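Local coordinates for protein yeast glycogen phosphorylase (Saccharomyces cerevisiae, PDB 1YGP) that is a pyridoxal-5'-phosphate-containing member of the carbohydrate phosphorylase family, with a GT-B-type fold, at residues 230-235 / 331-336. Residues are numbered along the deposited sequence; the frame is centred on the assembly and turned at random.
Sequences VTFYGY and QQYFWC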
loop_
_atom_site.group_PDB
_atom_site.type_symbol
_atom_site.label_atom_id
_atom_site.label_comp_id
_atom_site.label_asym_id
_atom_site.label_seq_id
_atom_site.Cartn_x
_atom_site.Cartn_y
_atom_site.Cartn_z
ATOM N N VAL A 230 -13.670 12.562 -11.442
ATOM C CA VAL A 230 -14.215 11.893 -12.616
ATOM C C VAL A 230 -15.646 11.587 -12.213
ATOM O O VAL A 230 -15.883 11.173 -11.076
ATOM C CB VAL A 230 -13.400 10.603 -12.897
ATOM C CG1 VAL A 230 -14.106 9.736 -13.917
ATOM C CG2 VAL A 230 -12.052 10.955 -13.500
ATOM N N THR A 231 -16.610 11.694 -13.112
ATOM C CA THR A 231 -18.024 11.638 -12.756
ATOM C C THR A 231 -18.781 10.563 -13.501
ATOM O O THR A 231 -18.508 10.306 -14.681
ATOM C CB THR A 231 -18.579 13.058 -13.040
ATOM O OG1 THR A 231 -18.153 13.771 -11.897
ATOM C CG2 THR A 231 -20.064 13.211 -13.249
ATOM N N PHE A 232 -19.731 9.933 -12.837
ATOM C CA PHE A 232 -20.514 8.928 -13.518
ATOM C C PHE A 232 -21.970 9.195 -13.217
ATOM O O PHE A 232 -22.309 9.827 -12.204
ATOM C CB PHE A 232 -20.151 7.543 -13.035
ATOM C CG PHE A 232 -18.700 7.195 -13.312
ATOM C CD1 PHE A 232 -18.290 6.917 -14.616
ATOM C CD2 PHE A 232 -17.784 7.161 -12.253
ATOM C CE1 PHE A 232 -16.954 6.603 -14.844
ATOM C CE2 PHE A 232 -16.451 6.846 -12.503
ATOM C CZ PHE A 232 -16.032 6.565 -13.797
ATOM N N TYR A 233 -22.816 8.713 -14.132
ATOM C CA TYR A 233 -24.267 8.785 -14.065
ATOM C C TYR A 233 -24.670 10.239 -14.152
ATOM O O TYR A 233 -23.944 11.067 -14.714
ATOM C CB TYR A 233 -24.768 8.147 -12.749
ATOM C CG TYR A 233 -24.297 6.708 -12.629
ATOM C CD1 TYR A 233 -24.863 5.724 -13.430
ATOM C CD2 TYR A 233 -23.270 6.381 -11.739
ATOM C CE1 TYR A 233 -24.410 4.413 -13.350
ATOM C CE2 TYR A 233 -22.809 5.071 -11.655
ATOM C CZ TYR A 233 -23.393 4.101 -12.465
ATOM O OH TYR A 233 -22.995 2.794 -12.368
ATOM N N GLY A 234 -25.835 10.578 -13.623
ATOM C CA GLY A 234 -26.255 11.961 -13.565
ATOM C C GLY A 234 -27.196 12.318 -14.685
ATOM O O GLY A 234 -27.789 11.454 -15.326
ATOM N N TYR A 235 -27.351 13.603 -14.897
ATOM C CA TYR A 235 -28.222 14.079 -15.925
ATOM C C TYR A 235 -27.635 15.310 -16.552
ATOM O O TYR A 235 -26.769 15.976 -15.970
ATOM C CB TYR A 235 -29.599 14.402 -15.363
ATOM C CG TYR A 235 -29.720 15.314 -14.158
ATOM C CD1 TYR A 235 -29.368 14.845 -12.898
ATOM C CD2 TYR A 235 -30.272 16.583 -14.322
ATOM C CE1 TYR A 235 -29.580 15.640 -11.784
ATOM C CE2 TYR A 235 -30.491 17.390 -13.211
ATOM C CZ TYR A 235 -30.146 16.909 -11.942
ATOM O OH TYR A 235 -30.399 17.687 -10.818
ATOM N N GLN A 331 -14.384 1.962 -16.182
ATOM C CA GLN A 331 -12.934 1.982 -16.159
ATOM C C GLN A 331 -12.377 2.722 -17.379
ATOM O O GLN A 331 -11.540 3.616 -17.236
ATOM C CB GLN A 331 -12.530 0.512 -16.080
ATOM C CG GLN A 331 -11.093 0.076 -16.121
ATOM C CD GLN A 331 -10.980 -1.430 -15.847
ATOM O OE1 GLN A 331 -11.205 -2.266 -16.721
ATOM N NE2 GLN A 331 -10.618 -1.893 -14.663
ATOM N N GLN A 332 -12.855 2.424 -18.597
ATOM C CA GLN A 332 -12.399 3.073 -19.827
ATOM C C GLN A 332 -12.748 4.560 -19.819
ATOM O O GLN A 332 -11.975 5.393 -20.321
ATOM C CB GLN A 332 -13.038 2.428 -21.054
ATOM C CG GLN A 332 -12.682 0.972 -21.280
ATOM C CD GLN A 332 -13.169 0.391 -22.595
ATOM O OE1 GLN A 332 -12.541 -0.496 -23.185
ATOM N NE2 GLN A 332 -14.279 0.841 -23.154
ATOM N N TYR A 333 -13.887 4.942 -19.221
ATOM C CA TYR A 333 -14.165 6.355 -19.099
ATOM C C TYR A 333 -13.169 6.963 -18.114
ATOM O O TYR A 333 -12.453 7.862 -18.552
ATOM C CB TYR A 333 -15.587 6.640 -18.599
ATOM C CG TYR A 333 -15.845 8.141 -18.580
ATOM C CD1 TYR A 333 -15.343 8.956 -19.598
ATOM C CD2 TYR A 333 -16.502 8.720 -17.502
ATOM C CE1 TYR A 333 -15.478 10.337 -19.526
ATOM C CE2 TYR A 333 -16.648 10.105 -17.423
ATOM C CZ TYR A 333 -16.126 10.902 -18.434
ATOM O OH TYR A 333 -16.197 12.275 -18.355
ATOM N N PHE A 334 -13.039 6.503 -16.854
ATOM C CA PHE A 334 -12.099 7.008 -15.840
ATOM C C PHE A 334 -10.688 7.321 -16.379
ATOM O O PHE A 334 -10.145 8.419 -16.231
ATOM C CB PHE A 334 -12.073 5.952 -14.735
ATOM C CG PHE A 334 -11.052 6.160 -13.630
ATOM C CD1 PHE A 334 -11.283 7.099 -12.629
ATOM C CD2 PHE A 334 -9.854 5.444 -13.652
ATOM C CE1 PHE A 334 -10.316 7.333 -11.660
ATOM C CE2 PHE A 334 -8.887 5.686 -12.675
ATOM C CZ PHE A 334 -9.116 6.635 -11.679
ATOM N N TRP A 335 -10.076 6.402 -17.094
ATOM C CA TRP A 335 -8.763 6.612 -17.650
ATOM C C TRP A 335 -8.818 7.618 -18.772
ATOM O O TRP A 335 -7.924 8.473 -18.784
ATOM C CB TRP A 335 -8.257 5.259 -18.102
ATOM C CG TRP A 335 -7.206 5.158 -19.195
ATOM C CD1 TRP A 335 -5.908 5.604 -19.096
ATOM C CD2 TRP A 335 -7.471 4.512 -20.368
ATOM N NE1 TRP A 335 -5.343 5.214 -20.218
ATOM C CE2 TRP A 335 -6.235 4.561 -21.003
ATOM C CE3 TRP A 335 -8.576 3.900 -20.951
ATOM C CZ2 TRP A 335 -6.118 3.969 -22.257
ATOM C CZ3 TRP A 335 -8.433 3.321 -22.202
ATOM C CH2 TRP A 335 -7.213 3.351 -22.852
ATOM N N CYS A 336 -9.795 7.591 -19.698
ATOM C CA CYS A 336 -9.871 8.604 -20.759
ATOM C C CYS A 336 -10.080 10.035 -20.257
ATOM O O CYS A 336 -9.433 10.990 -20.687
ATOM C CB CYS A 336 -10.993 8.250 -21.693
ATOM S SG CYS A 336 -10.459 6.862 -22.709
#
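Tyr-333, whose OH is hydrogen-bonded to Glu-376 OE1, turns the edge of its ring to the backbone oxygen of Thr-231, with O lying near the ring plane and 3.3 Å from CE2. The CE2 edge thus faces the carbonyl oxygen, an arrangement consistent with a weakly polarised C-H lying against it. The setting is the alpha/beta part of a GT-B fold: helix 322-350 packs against strand 221-232, an outermost strand, within this chain, of the mixed sheet. The axes of strand 230-232 and helix 331-336 run roughly antiparallel (151°) and come within 8.7 Å, and the joint between them rests on apolar side chains, with Val-230, Phe-232, Tyr-333 and Phe-334 all buried. Phe-232 reaches the helix with the far end of its ring. Its CE1 lies 3.4 Å from Tyr-333 CD2, and the two side chains lie alongside each other, pointing opposite ways, with ring centroids 5.8 Å apart and planes at 80°. Tyr-333 CG is anti to the backbone N (chi1 -176°), which sets the ring beside Thr-231 and Phe-232, where His-427 and Trp-251 also meet it. At the next helix position, Phe-334 presents CB to the edge of the Phe-232 ring, 4.1 Å from CZ, while the Phe-334 side chain also touches Ala-259 of strand 255-267 and Leu-189 of strand 184-189. Val-230 lies roughly perpendicular to the Phe-334 side chain; both methyls meet Phe-334 CD1, CG2 at 4.0 Å, and CG1 also rests 3.9 Å from Phe-334 CA.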